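Local coordinates for protein farnesyl pyrophosphate synthetase (Staphylococcus aureus, PDB 5H9D) that probably builds heptaprenyl diphosphate by magnesium-dependent chain elongation, as one subunit of a two-component trans-prenyltransferase, at residues V129-G143 with R167-V179. Residues are numbered along the deposited sequence; the frame is centred on the assembly and turned at random.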
loop_
_atom_site.group_PDB
_atom_site.type_symbol
_atom_site.label_atom_id
_atom_site.label_comp_id
_atom_site.label_asym_id
_atom_site.label_seq_id
_atom_site.Cartn_x
_atom_site.Cartn_y
_atom_site.Cartn_z
ATOM N N VAL A 129 3.087 -3.736 17.260
ATOM C CA VAL A 129 2.267 -2.906 16.383
ATOM C C VAL A 129 2.832 -3.102 14.969
ATOM O O VAL A 129 2.093 -3.384 14.023
ATOM C CB VAL A 129 2.355 -1.396 16.777
ATOM C CG1 VAL A 129 2.150 -0.511 15.558
ATOM C CG2 VAL A 129 1.317 -1.072 17.820
ATOM N N HIS A 130 4.152 -2.964 14.851
ATOM C CA HIS A 130 4.857 -3.122 13.581
ATOM C C HIS A 130 4.572 -4.476 12.946
ATOM O O HIS A 130 4.379 -4.570 11.732
ATOM C CB HIS A 130 6.366 -2.943 13.785
ATOM C CG HIS A 130 6.777 -1.524 14.010
ATOM N ND1 HIS A 130 6.654 -0.555 13.041
ATOM C CD2 HIS A 130 7.271 -0.900 15.101
ATOM C CE1 HIS A 130 7.050 0.606 13.526
ATOM N NE2 HIS A 130 7.427 0.425 14.776
ATOM N N GLN A 131 4.546 -5.524 13.766
ATOM C CA GLN A 131 4.258 -6.863 13.262
ATOM C C GLN A 131 2.798 -6.867 12.816
ATOM O O GLN A 131 2.460 -7.473 11.807
ATOM C CB GLN A 131 4.498 -7.932 14.351
ATOM C CG GLN A 131 3.241 -8.399 15.096
ATOM C CD GLN A 131 2.866 -9.863 14.792
ATOM O OE1 GLN A 131 1.681 -10.233 14.817
ATOM N NE2 GLN A 131 3.878 -10.701 14.521
ATOM N N LEU A 132 1.950 -6.162 13.563
ATOM C CA LEU A 132 0.526 -6.067 13.254
ATOM C C LEU A 132 0.298 -5.263 11.972
ATOM O O LEU A 132 -0.357 -5.738 11.048
ATOM C CB LEU A 132 -0.232 -5.446 14.433
ATOM C CG LEU A 132 -1.757 -5.265 14.322
ATOM C CD1 LEU A 132 -2.405 -5.079 15.706
ATOM C CD2 LEU A 132 -2.055 -4.057 13.436
ATOM N N ILE A 133 0.845 -4.058 11.895
ATOM C CA ILE A 133 0.677 -3.249 10.695
ATOM C C ILE A 133 1.258 -3.895 9.429
ATOM O O ILE A 133 0.678 -3.781 8.347
ATOM C CB ILE A 133 1.328 -1.862 10.868
ATOM C CG1 ILE A 133 0.706 -1.148 12.073
ATOM C CG2 ILE A 133 1.172 -1.058 9.597
ATOM C CD1 ILE A 133 1.166 0.284 12.265
ATOM N N SER A 134 2.396 -4.573 9.565
ATOM C CA SER A 134 3.053 -5.182 8.419
ATOM C C SER A 134 2.327 -6.391 7.832
ATOM O O SER A 134 2.174 -6.478 6.620
ATOM C CB SER A 134 4.497 -5.545 8.779
ATOM O OG SER A 134 4.543 -6.678 9.626
ATOM N N GLU A 135 1.878 -7.318 8.678
ATOM C CA GLU A 135 1.142 -8.503 8.204
ATOM C C GLU A 135 -0.196 -8.076 7.566
ATOM O O GLU A 135 -0.713 -8.717 6.646
ATOM C CB GLU A 135 0.881 -9.469 9.365
ATOM C CG GLU A 135 0.998 -10.946 8.977
ATOM C CD GLU A 135 2.442 -11.371 8.741
ATOM O OE1 GLU A 135 3.297 -11.154 9.643
ATOM O OE2 GLU A 135 2.728 -11.926 7.661
ATOM N N SER A 136 -0.742 -6.974 8.071
ATOM C CA SER A 136 -1.982 -6.416 7.560
ATOM C C SER A 136 -1.771 -5.850 6.169
ATOM O O SER A 136 -2.631 -6.003 5.313
ATOM C CB SER A 136 -2.491 -5.315 8.487
ATOM O OG SER A 136 -2.898 -5.869 9.728
ATOM N N ILE A 137 -0.627 -5.203 5.942
ATOM C CA ILE A 137 -0.347 -4.628 4.635
ATOM C C ILE A 137 -0.178 -5.746 3.647
ATOM O O ILE A 137 -0.580 -5.625 2.488
ATOM C CB ILE A 137 0.909 -3.729 4.635
ATOM C CG1 ILE A 137 0.638 -2.468 5.474
ATOM C CG2 ILE A 137 1.272 -3.335 3.215
ATOM C CD1 ILE A 137 1.539 -1.276 5.139
ATOM N N VAL A 138 0.402 -6.851 4.113
ATOM C CA VAL A 138 0.587 -8.024 3.255
ATOM C C VAL A 138 -0.787 -8.558 2.821
ATOM O O VAL A 138 -0.976 -8.927 1.658
ATOM C CB VAL A 138 1.304 -9.196 3.985
ATOM C CG1 VAL A 138 1.734 -10.243 2.969
ATOM C CG2 VAL A 138 2.477 -8.705 4.770
ATOM N N ASP A 139 -1.732 -8.612 3.763
ATOM C CA ASP A 139 -3.070 -9.113 3.463
ATOM C C ASP A 139 -3.768 -8.167 2.530
ATOM O O ASP A 139 -4.541 -8.594 1.658
ATOM C CB ASP A 139 -3.908 -9.288 4.737
ATOM C CG ASP A 139 -3.237 -10.194 5.767
ATOM O OD1 ASP A 139 -2.706 -11.269 5.404
ATOM O OD2 ASP A 139 -3.243 -9.824 6.953
ATOM N N VAL A 140 -3.493 -6.880 2.699
ATOM C CA VAL A 140 -4.110 -5.924 1.823
ATOM C C VAL A 140 -3.674 -6.260 0.428
ATOM O O VAL A 140 -4.499 -6.470 -0.439
ATOM C CB VAL A 140 -3.705 -4.481 2.127
ATOM C CG1 VAL A 140 -4.292 -3.574 1.058
ATOM C CG2 VAL A 140 -4.223 -4.061 3.484
ATOM N N CYS A 141 -2.370 -6.358 0.225
ATOM C CA CYS A 141 -1.829 -6.643 -1.093
ATOM C C CYS A 141 -2.309 -7.947 -1.685
ATOM O O CYS A 141 -2.712 -7.982 -2.847
ATOM C CB CYS A 141 -0.293 -6.622 -1.067
ATOM S SG CYS A 141 0.454 -5.084 -0.413
ATOM N N ARG A 142 -2.267 -9.028 -0.918
ATOM C CA ARG A 142 -2.719 -10.283 -1.501
ATOM C C ARG A 142 -4.193 -10.118 -1.807
ATOM O O ARG A 142 -4.714 -10.727 -2.746
ATOM C CB ARG A 142 -2.412 -11.505 -0.596
ATOM C CG ARG A 142 -3.123 -11.600 0.768
ATOM C CD ARG A 142 -2.315 -12.541 1.672
ATOM N NE ARG A 142 -1.581 -13.506 0.848
ATOM C CZ ARG A 142 -2.044 -14.706 0.503
ATOM N NH1 ARG A 142 -3.235 -15.096 0.925
ATOM N NH2 ARG A 142 -1.344 -15.498 -0.298
ATOM N N GLY A 143 -4.859 -9.255 -1.046
ATOM C CA GLY A 143 -6.254 -8.992 -1.330
ATOM C C GLY A 143 -6.344 -8.402 -2.733
ATOM O O GLY A 143 -6.934 -8.996 -3.636
ATOM N N ARG A 167 -9.917 -6.974 3.391
ATOM C CA ARG A 167 -8.487 -6.775 3.146
ATOM C C ARG A 167 -8.269 -5.458 2.390
ATOM O O ARG A 167 -7.427 -4.627 2.763
ATOM C CB ARG A 167 -7.914 -7.910 2.305
ATOM C CG ARG A 167 -8.042 -9.299 2.885
ATOM C CD ARG A 167 -7.879 -10.332 1.767
ATOM N NE ARG A 167 -8.468 -11.612 2.137
ATOM C CZ ARG A 167 -7.863 -12.541 2.879
ATOM N NH1 ARG A 167 -6.619 -12.350 3.328
ATOM N NH2 ARG A 167 -8.529 -13.650 3.206
ATOM N N LYS A 168 -9.034 -5.281 1.322
ATOM C CA LYS A 168 -8.955 -4.097 0.478
ATOM C C LYS A 168 -9.193 -2.737 1.153
ATOM O O LYS A 168 -8.492 -1.777 0.832
ATOM C CB LYS A 168 -9.929 -4.284 -0.699
ATOM C CG LYS A 168 -10.326 -3.046 -1.517
ATOM C CD LYS A 168 -11.388 -3.456 -2.564
ATOM C CE LYS A 168 -12.261 -2.304 -3.086
ATOM N NZ LYS A 168 -11.592 -1.362 -4.055
ATOM N N THR A 169 -10.131 -2.639 2.097
ATOM C CA THR A 169 -10.438 -1.342 2.699
ATOM C C THR A 169 -10.605 -1.260 4.209
ATOM O O THR A 169 -10.081 -0.350 4.851
ATOM C CB THR A 169 -11.728 -0.770 2.076
ATOM O OG1 THR A 169 -11.583 -0.735 0.658
ATOM C CG2 THR A 169 -12.004 0.618 2.562
ATOM N N ALA A 170 -11.370 -2.182 4.770
ATOM C CA ALA A 170 -11.638 -2.206 6.203
ATOM C C ALA A 170 -10.379 -2.326 7.082
ATOM O O ALA A 170 -10.243 -1.655 8.115
ATOM C CB ALA A 170 -12.608 -3.348 6.510
ATOM N N LEU A 171 -9.462 -3.175 6.634
ATOM C CA LEU A 171 -8.215 -3.464 7.330
ATOM C C LEU A 171 -7.356 -2.277 7.708
ATOM O O LEU A 171 -6.723 -2.292 8.745
ATOM C CB LEU A 171 -7.405 -4.427 6.484
ATOM C CG LEU A 171 -6.617 -5.483 7.222
ATOM C CD1 LEU A 171 -7.422 -5.960 8.405
ATOM C CD2 LEU A 171 -6.293 -6.628 6.243
ATOM N N LEU A 172 -7.322 -1.244 6.879
ATOM C CA LEU A 172 -6.509 -0.077 7.201
ATOM C C LEU A 172 -7.281 0.928 8.057
ATOM O O LEU A 172 -6.698 1.852 8.616
ATOM C CB LEU A 172 -5.999 0.595 5.915
ATOM C CG LEU A 172 -4.638 1.312 5.998
ATOM C CD1 LEU A 172 -3.520 0.299 6.307
ATOM C CD2 LEU A 172 -4.357 1.999 4.684
ATOM N N ILE A 173 -8.598 0.767 8.144
ATOM C CA ILE A 173 -9.406 1.660 8.969
ATOM C C ILE A 173 -9.316 1.051 10.369
ATOM O O ILE A 173 -9.266 1.739 11.388
ATOM C CB ILE A 173 -10.846 1.682 8.496
ATOM C CG1 ILE A 173 -10.900 2.034 7.004
ATOM C CG2 ILE A 173 -11.612 2.697 9.270
ATOM C CD1 ILE A 173 -10.541 3.485 6.679
ATOM N N GLN A 174 -9.260 -0.271 10.382
ATOM C CA GLN A 174 -9.128 -1.051 11.595
ATOM C C GLN A 174 -7.788 -0.728 12.262
ATOM O O GLN A 174 -7.719 -0.542 13.479
ATOM C CB GLN A 174 -9.165 -2.503 11.212
ATOM C CG GLN A 174 -9.343 -3.456 12.329
ATOM C CD GLN A 174 -9.345 -4.836 11.796
ATOM O OE1 GLN A 174 -10.000 -5.123 10.798
ATOM N NE2 GLN A 174 -8.603 -5.706 12.440
ATOM N N ILE A 175 -6.725 -0.687 11.457
ATOM C CA ILE A 175 -5.379 -0.331 11.957
ATOM C C ILE A 175 -5.346 1.124 12.457
ATOM O O ILE A 175 -4.674 1.432 13.441
ATOM C CB ILE A 175 -4.336 -0.494 10.856
ATOM C CG1 ILE A 175 -4.152 -1.972 10.588
ATOM C CG2 ILE A 175 -3.039 0.198 11.215
ATOM C CD1 ILE A 175 -3.463 -2.225 9.284
ATOM N N SER A 176 -6.083 2.004 11.790
ATOM C CA SER A 176 -6.111 3.404 12.187
ATOM C C SER A 176 -6.755 3.574 13.555
ATOM O O SER A 176 -6.344 4.425 14.345
ATOM C CB SER A 176 -6.889 4.248 11.177
ATOM O OG SER A 176 -6.429 4.012 9.869
ATOM N N THR A 177 -7.785 2.794 13.839
ATOM C CA THR A 177 -8.429 2.936 15.133
ATOM C C THR A 177 -7.698 2.172 16.237
ATOM O O THR A 177 -7.639 2.655 17.369
ATOM C CB THR A 177 -9.880 2.483 15.083
ATOM O OG1 THR A 177 -9.951 1.237 14.382
ATOM C CG2 THR A 177 -10.738 3.524 14.404
ATOM N N GLU A 178 -7.123 1.014 15.898
ATOM C CA GLU A 178 -6.406 0.166 16.865
ATOM C C GLU A 178 -5.112 0.795 17.370
ATOM O O GLU A 178 -4.918 0.969 18.592
ATOM C CB GLU A 178 -6.064 -1.180 16.241
ATOM C CG GLU A 178 -5.876 -2.298 17.245
ATOM C CD GLU A 178 -5.511 -3.623 16.584
ATOM O OE1 GLU A 178 -6.057 -3.941 15.487
ATOM O OE2 GLU A 178 -4.680 -4.356 17.173
ATOM N N VAL A 179 -4.237 1.104 16.417
ATOM C CA VAL A 179 -2.951 1.736 16.664
ATOM C C VAL A 179 -3.145 3.101 17.338
ATOM O O VAL A 179 -2.440 3.473 18.273
ATOM C CB VAL A 179 -2.210 1.943 15.322
ATOM C CG1 VAL A 179 -0.902 2.677 15.550
ATOM C CG2 VAL A 179 -1.977 0.595 14.635
#
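From Val129 facing Val179 to Val140 facing Arg167, helices 129-143 and 167-179 run antiparallel, their segment axes 163° apart and 8.4 Å at closest approach. Spacing is uneven: CA atoms lie 6.8 Å apart at Ile133 and Ile175 but 4.7 Å at Val140 and Arg167, where 167-179 widens into a pi-type turn at 167-170. No hydrogen bond joins the segments, so van der Waals packing, mostly of apolar side chains and of the aliphatic part of Arg167, makes the contact.

Ile175 is central. CG1, anti to its carbonyl carbon (chi1 -71°), meets CD2 of Leu132, the two chains passing in opposite senses, while the CG2 branch meets CG1 of Ile133. CD1 of Ile175 rests against CB of Ser136, whose hydroxyl is turned back into its own helix: OG donates to Leu132 O at 2.9 Å, tilted 33° from the carbonyl plane and on the opposite face from Ser136 N, which shares that acceptor. Ile133 also sends CD1 to 3.9 Å from CG2 of Val179, the side chains roughly perpendicular.

Toward the other end, CD2 of Leu171 touches CB of Asp139, 3.9 Å away, and Ser136 O. Val140, the most covered residue of 129-143, sets CG2 against Arg167 O. The chain of Arg167, extended from CG to NE, passes Gly143, its CD 3.7 Å from the glycine CA. NH1 of Arg167 stays 4.6 Å from OD1 of Asp139, too far for a salt bridge, so any attraction there is probably modest.

Both segments belong to the mainly helical fold of the polyprenyl synthetase family. Helix 188-215 packs on 167-179 through Ala170 and Gln174, and helix 62-85 touches Ile137 and Val179. The HEPPP synthase subunit 1 chain covers another side of 129-143, where its Arg15 salt-bridges Glu135 and accepts a hydrogen bond from Arg142 through its backbone oxygen.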